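Putative phosphosugar isomerases (PDB 3FKJ) probably acts as a sugar-phosphate isomerase or carbohydrate-derivative-binding protein of the SIS family, although its own substrate and reaction remain to be established. Local coordinates at residues 266-271 against 279-284; 299-304 against 314-319. All coordinates share one frame; numbering follows the deposited sequence.

Interaction 1: residues 266-271 against 279-284; sequences LLQSSG and RAIRFI
The backbones come nearest at Leu266 and Ile281, whose CA atoms stand 8.1 Å apart where strand 263-268 packs against helix 274-286. Ile281 is the one helix residue that makes close contact, and its side chain reaches toward Leu266 and Gln268, two strand residues that alternate with Leu267 and therefore lie on the same face of the sheet. CG1 of Ile281 is opposite the carbonyl carbon (chi1 -65°), and the chain then runs on nearly straight, carrying CD1 toward the sheet. Leu266 meets it through its CD2 branch, 3.7 Å from Ile281 CD1, the two side chains crossing at about a right angle. The modelled approach of Leu266 CD2 to Ile281 CG1 is implausibly short and is best treated as doubtful. Strand and helix are the first two elements of the beta-alpha-beta unit completed by strand 290-295, part of a four-stranded parallel sheet consistent with a second SIS-type alpha/beta domain. Leu266 also touches Leu293 on strand 290-295 and Met217 on strand 213-218, which places it in the hydrophobic layer between sheet and helix. At Gln268 the methyl meets an amide instead. The glutamine is extended, with CG turned opposite its backbone N (chi1 -176°), and Ile281 CD1 sits over one face of the amide, offset toward its outer end, 3.5 Å from OE1 and 3.6 Å from NE2. NE2 is hydrogen-bonded to Asp278 OD1 from the preceding turn of the same helix, which helps fix the rotation of the amide against the methyl. Elsewhere on this helix Arg279 faces the dimer interface, forming salt bridges to Glu104 and the C-terminal carboxylate of Tyr347 of the second subunit.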
loop_
_atom_site.group_PDB
_atom_site.type_symbol
_atom_site.label_atom_id
_atom_site.label_comp_id
_atom_site.label_asym_id
_atom_site.label_seq_id
_atom_site.Cartn_x
_atom_site.Cartn_y
_atom_site.Cartn_z
ATOM N N LEU A 266 -3.237 14.598 9.941
ATOM C CA LEU A 266 -4.290 13.590 9.826
ATOM C C LEU A 266 -5.352 14.107 8.884
ATOM O O LEU A 266 -5.914 15.171 9.090
ATOM C CB LEU A 266 -4.911 13.234 11.180
ATOM C CG LEU A 266 -6.108 12.252 11.232
ATOM C CD1 LEU A 266 -5.679 10.876 10.788
ATOM C CD2 LEU A 266 -6.677 12.172 12.624
ATOM N N LEU A 267 -5.581 13.349 7.822
ATOM C CA LEU A 267 -6.679 13.584 6.895
ATOM C C LEU A 267 -7.811 12.689 7.311
ATOM O O LEU A 267 -7.871 11.551 6.891
ATOM C CB LEU A 267 -6.258 13.264 5.467
ATOM C CG LEU A 267 -4.982 13.967 4.971
ATOM C CD1 LEU A 267 -4.838 13.638 3.548
ATOM C CD2 LEU A 267 -5.029 15.476 5.180
ATOM N N GLN A 268 -8.673 13.229 8.168
ATOM C CA GLN A 268 -9.793 12.503 8.768
ATOM C C GLN A 268 -10.972 12.378 7.778
ATOM O O GLN A 268 -11.289 13.313 7.025
ATOM C CB GLN A 268 -10.261 13.195 10.069
ATOM C CG GLN A 268 -11.360 12.454 10.814
ATOM C CD GLN A 268 -11.643 13.005 12.198
ATOM O OE1 GLN A 268 -11.377 14.176 12.478
ATOM N NE2 GLN A 268 -12.194 12.157 13.076
ATOM N N SER A 269 -11.593 11.201 7.810
ATOM C CA SER A 269 -12.672 10.850 6.910
ATOM C C SER A 269 -14.024 10.890 7.611
ATOM O O SER A 269 -14.119 10.774 8.859
ATOM C CB SER A 269 -12.488 9.414 6.381
ATOM O OG SER A 269 -11.290 9.249 5.659
ATOM N N SER A 270 -15.068 11.049 6.798
ATOM C CA SER A 270 -16.415 10.741 7.224
ATOM C C SER A 270 -16.625 9.240 7.103
ATOM O O SER A 270 -15.796 8.506 6.543
ATOM C CB SER A 270 -17.433 11.467 6.337
ATOM O OG SER A 270 -17.498 10.848 5.060
ATOM N N GLY A 271 -17.767 8.786 7.574
ATOM C CA GLY A 271 -18.177 7.448 7.333
ATOM C C GLY A 271 -17.431 6.426 8.151
ATOM O O GLY A 271 -16.982 6.696 9.265
ATOM N N ARG A 279 -9.535 7.527 17.178
ATOM C CA ARG A 279 -8.615 6.806 18.066
ATOM C C ARG A 279 -7.184 7.395 18.048
ATOM O O ARG A 279 -6.542 7.558 19.104
ATOM C CB ARG A 279 -8.593 5.318 17.710
ATOM C CG ARG A 279 -7.926 4.474 18.748
ATOM C CD ARG A 279 -7.612 3.136 18.212
ATOM N NE ARG A 279 -6.928 2.327 19.204
ATOM C CZ ARG A 279 -6.474 1.095 18.984
ATOM N NH1 ARG A 279 -6.659 0.496 17.834
ATOM N NH2 ARG A 279 -5.861 0.436 19.950
ATOM N N ALA A 280 -6.716 7.716 16.843
ATOM C CA ALA A 280 -5.410 8.326 16.640
ATOM C C ALA A 280 -5.352 9.741 17.226
ATOM O O ALA A 280 -4.359 10.112 17.840
ATOM C CB ALA A 280 -5.044 8.344 15.144
ATOM N N ILE A 281 -6.412 10.519 17.028
ATOM C CA ILE A 281 -6.481 11.898 17.488
ATOM C C ILE A 281 -6.348 11.949 19.013
ATOM O O ILE A 281 -5.531 12.683 19.525
ATOM C CB ILE A 281 -7.805 12.580 17.050
ATOM C CG1 ILE A 281 -7.872 12.705 15.526
ATOM C CG2 ILE A 281 -7.973 13.971 17.677
ATOM C CD1 ILE A 281 -9.314 12.949 15.038
ATOM N N ARG A 282 -7.129 11.140 19.717
ATOM C CA ARG A 282 -7.072 11.079 21.164
ATOM C C ARG A 282 -5.670 10.790 21.661
ATOM O O ARG A 282 -5.200 11.433 22.601
ATOM C CB ARG A 282 -8.041 10.026 21.710
ATOM C CG ARG A 282 -9.506 10.344 21.420
ATOM C CD ARG A 282 -10.453 9.462 22.230
ATOM N NE ARG A 282 -10.280 8.031 21.929
ATOM C CZ ARG A 282 -10.962 7.343 21.011
ATOM N NH1 ARG A 282 -11.903 7.926 20.273
ATOM N NH2 ARG A 282 -10.709 6.048 20.839
ATOM N N PHE A 283 -5.006 9.825 21.033
ATOM C CA PHE A 283 -3.668 9.437 21.440
ATOM C C PHE A 283 -2.631 10.534 21.118
ATOM O O PHE A 283 -1.832 10.911 21.987
ATOM C CB PHE A 283 -3.245 8.124 20.766
ATOM C CG PHE A 283 -1.868 7.670 21.176
ATOM C CD1 PHE A 283 -1.705 6.759 22.212
ATOM C CD2 PHE A 283 -0.734 8.185 20.560
ATOM C CE1 PHE A 283 -0.444 6.359 22.608
ATOM C CE2 PHE A 283 0.527 7.784 20.964
ATOM C CZ PHE A 283 0.669 6.857 21.949
ATOM N N ILE A 284 -2.625 11.015 19.876
ATOM C CA ILE A 284 -1.700 12.096 19.469
ATOM C C ILE A 284 -1.839 13.334 20.391
ATOM O O ILE A 284 -0.848 13.973 20.731
ATOM C CB ILE A 284 -1.906 12.534 18.002
ATOM C CG1 ILE A 284 -1.704 11.364 17.008
ATOM C CG2 ILE A 284 -0.950 13.665 17.642
ATOM C CD1 ILE A 284 -2.310 11.642 15.664
#

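Interaction 2: residues 299-304 against 314-319; sequences LGIQDL and GLLHNC. With SCN (thiocyanate ion), chain C.
Leu299 begins the contact by laying its backbone and CB beside Leu316, in the long connection that leaves strand 290-295 of the parallel alpha/beta sheet and leads into helix 313-331. Leu316 CD2 lies 4.1 Å from the carbonyl O of Leu299, a loose approach, and makes an apolar contact with its CB at 4.3 Å; the Leu299 side chain also touches Gln196, the last residue of helix 186-196, and Val197 in the loop just after it. Gly300 follows with a positive phi of 94°, a backbone shape suited to a residue without a side chain, and it turns the chain into a short run with helical backbone angles. Ile301, at its start, makes the tightest approach: its CG1 sits 3.5 Å from Leu316 CD2, and the two side chains lie alongside each other, running in opposing directions. Leu316 reaches them because its CG stands opposite the backbone N (chi1 -179°), which sends CD2 out from the helix between Leu299 and Ile301. Farther on, the Leu304 amide bonds to the Ile301 carbonyl, holding the turn together, and the Leu304 side chain packs on Phe186 and Val189 of helix 186-196. Leu304 O is hydrogen-bonded to Arg185 NH2, while the contact between the two segments is made by Leu299, Ile301 and Leu316. Another flank of helix 313-331 carries a thiocyanate ion, probably from the crystallisation liquor. Its sulfur rests 3.7 Å from Leu315 CD2 and 3.8 Å from Cys319 SG, while its nitrogen end points to Asn318. There the ion takes a hydrogen bond from Asn318 ND2, 3.2 Å from the thiocyanate N, with an N-H...N angle of 157°.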
loop_
_atom_site.group_PDB
_atom_site.type_symbol
_atom_site.label_atom_id
_atom_site.label_comp_id
_atom_site.label_asym_id
_atom_site.label_seq_id
_atom_site.Cartn_x
_atom_site.Cartn_y
_atom_site.Cartn_z
ATOM N N LEU A 299 -15.585 20.083 6.347
ATOM C CA LEU A 299 -15.429 20.823 5.103
ATOM C C LEU A 299 -16.513 20.464 4.083
ATOM O O LEU A 299 -16.342 20.704 2.884
ATOM C CB LEU A 299 -14.023 20.593 4.520
ATOM C CG LEU A 299 -12.856 20.926 5.451
ATOM C CD1 LEU A 299 -11.549 20.388 4.871
ATOM C CD2 LEU A 299 -12.791 22.424 5.713
ATOM N N GLY A 300 -17.613 19.874 4.549
ATOM C CA GLY A 300 -18.829 19.768 3.733
ATOM C C GLY A 300 -19.004 18.484 2.934
ATOM O O GLY A 300 -19.666 18.475 1.888
ATOM N N ILE A 301 -18.418 17.393 3.420
ATOM C CA ILE A 301 -18.722 16.081 2.863
ATOM C C ILE A 301 -20.191 15.718 3.085
ATOM O O ILE A 301 -20.773 15.059 2.224
ATOM C CB ILE A 301 -17.757 14.977 3.383
ATOM C CG1 ILE A 301 -16.544 14.894 2.463
ATOM C CG2 ILE A 301 -18.426 13.609 3.433
ATOM C CD1 ILE A 301 -16.761 14.097 1.181
ATOM N N GLN A 302 -20.796 16.171 4.194
ATOM C CA GLN A 302 -22.204 15.856 4.470
ATOM C C GLN A 302 -23.120 16.547 3.477
ATOM O O GLN A 302 -24.212 16.056 3.214
ATOM C CB GLN A 302 -22.640 16.189 5.908
ATOM C CG GLN A 302 -22.120 15.228 7.018
ATOM C CD GLN A 302 -22.210 13.706 6.672
ATOM O OE1 GLN A 302 -23.302 13.141 6.523
ATOM N NE2 GLN A 302 -21.047 13.049 6.582
ATOM N N ASP A 303 -22.652 17.657 2.912
ATOM C CA ASP A 303 -23.354 18.348 1.833
ATOM C C ASP A 303 -23.320 17.607 0.502
ATOM O O ASP A 303 -24.140 17.867 -0.347
ATOM C CB ASP A 303 -22.769 19.745 1.609
ATOM C CG ASP A 303 -22.793 20.604 2.863
ATOM O OD1 ASP A 303 -23.701 20.418 3.700
ATOM O OD2 ASP A 303 -21.889 21.461 2.998
ATOM N N LEU A 304 -22.362 16.717 0.285
ATOM C CA LEU A 304 -22.360 15.905 -0.942
ATOM C C LEU A 304 -23.476 14.861 -0.904
ATOM O O LEU A 304 -24.216 14.680 -1.869
ATOM C CB LEU A 304 -21.012 15.193 -1.146
ATOM C CG LEU A 304 -19.848 16.073 -1.576
ATOM C CD1 LEU A 304 -18.586 15.250 -1.685
ATOM C CD2 LEU A 304 -20.169 16.785 -2.892
ATOM N N GLY A 314 -11.259 11.301 -0.153
ATOM C CA GLY A 314 -9.896 11.404 -0.682
ATOM C C GLY A 314 -9.793 12.540 -1.684
ATOM O O GLY A 314 -8.876 13.329 -1.641
ATOM N N LEU A 315 -10.751 12.592 -2.602
ATOM C CA LEU A 315 -10.838 13.655 -3.590
ATOM C C LEU A 315 -10.927 15.044 -2.959
ATOM O O LEU A 315 -10.244 15.971 -3.365
ATOM C CB LEU A 315 -12.055 13.436 -4.471
ATOM C CG LEU A 315 -12.094 12.220 -5.384
ATOM C CD1 LEU A 315 -13.394 12.260 -6.159
ATOM C CD2 LEU A 315 -10.910 12.211 -6.321
ATOM N N LEU A 316 -11.740 15.172 -1.927
ATOM C CA LEU A 316 -11.806 16.454 -1.231
ATOM C C LEU A 316 -10.477 16.843 -0.571
ATOM O O LEU A 316 -10.066 18.017 -0.664
ATOM C CB LEU A 316 -12.946 16.437 -0.210
ATOM C CG LEU A 316 -13.173 17.712 0.608
ATOM C CD1 LEU A 316 -13.572 18.886 -0.269
ATOM C CD2 LEU A 316 -14.238 17.431 1.645
ATOM N N HIS A 317 -9.831 15.894 0.132
ATOM C CA HIS A 317 -8.549 16.190 0.773
ATOM C C HIS A 317 -7.524 16.634 -0.269
ATOM O O HIS A 317 -6.852 17.596 -0.044
ATOM C CB HIS A 317 -7.985 14.987 1.555
ATOM C CG HIS A 317 -8.684 14.713 2.857
ATOM N ND1 HIS A 317 -8.703 15.607 3.903
ATOM C CD2 HIS A 317 -9.375 13.627 3.282
ATOM C CE1 HIS A 317 -9.381 15.087 4.911
ATOM N NE2 HIS A 317 -9.805 13.892 4.558
ATOM N N ASN A 318 -7.414 15.940 -1.412
ATOM C CA ASN A 318 -6.467 16.329 -2.457
ATOM C C ASN A 318 -6.643 17.829 -2.776
ATOM O O ASN A 318 -5.681 18.579 -2.853
ATOM C CB ASN A 318 -6.691 15.549 -3.777
ATOM C CG ASN A 318 -6.230 14.083 -3.757
ATOM O OD1 ASN A 318 -5.507 13.607 -2.875
ATOM N ND2 ASN A 318 -6.622 13.371 -4.810
ATOM N N CYS A 319 -7.882 18.263 -2.925
ATOM C CA CYS A 319 -8.175 19.655 -3.243
ATOM C C CYS A 319 -7.899 20.641 -2.102
ATOM O O CYS A 319 -7.324 21.705 -2.326
ATOM C CB CYS A 319 -9.629 19.797 -3.706
ATOM S SG CYS A 319 -10.020 18.843 -5.196
HETATM S S SCN C . -10.760 15.740 -7.318
HETATM C C SCN C . -9.014 15.518 -7.118
HETATM N N SCN C . -7.867 15.343 -6.988
#

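Overall arrangement
Interactions 1 and 2 follow one another along the chain, their centres 16 Å apart. Helix 274-286 lies against the sheet face carrying Leu266 and Gln268, whereas helix 313-331 meets Leu267, which points from the other face, at His317 and Leu321. The end of strand 263-268 joins the contacts: Gln268 O, from interaction 1, is 2.9 Å from His317 NE2 of interaction 2, a probable hydrogen bond. Beyond it the two loops pack, Ser270 OG lying 3.3 Å from Ile301 CG2. In SIS domains such as those of GlmS, sugar phosphates bind near loops at the C-terminal ends of the parallel strands, so segment 266-271 may border a comparable pocket. The thiocyanate gives no evidence of a sugar site.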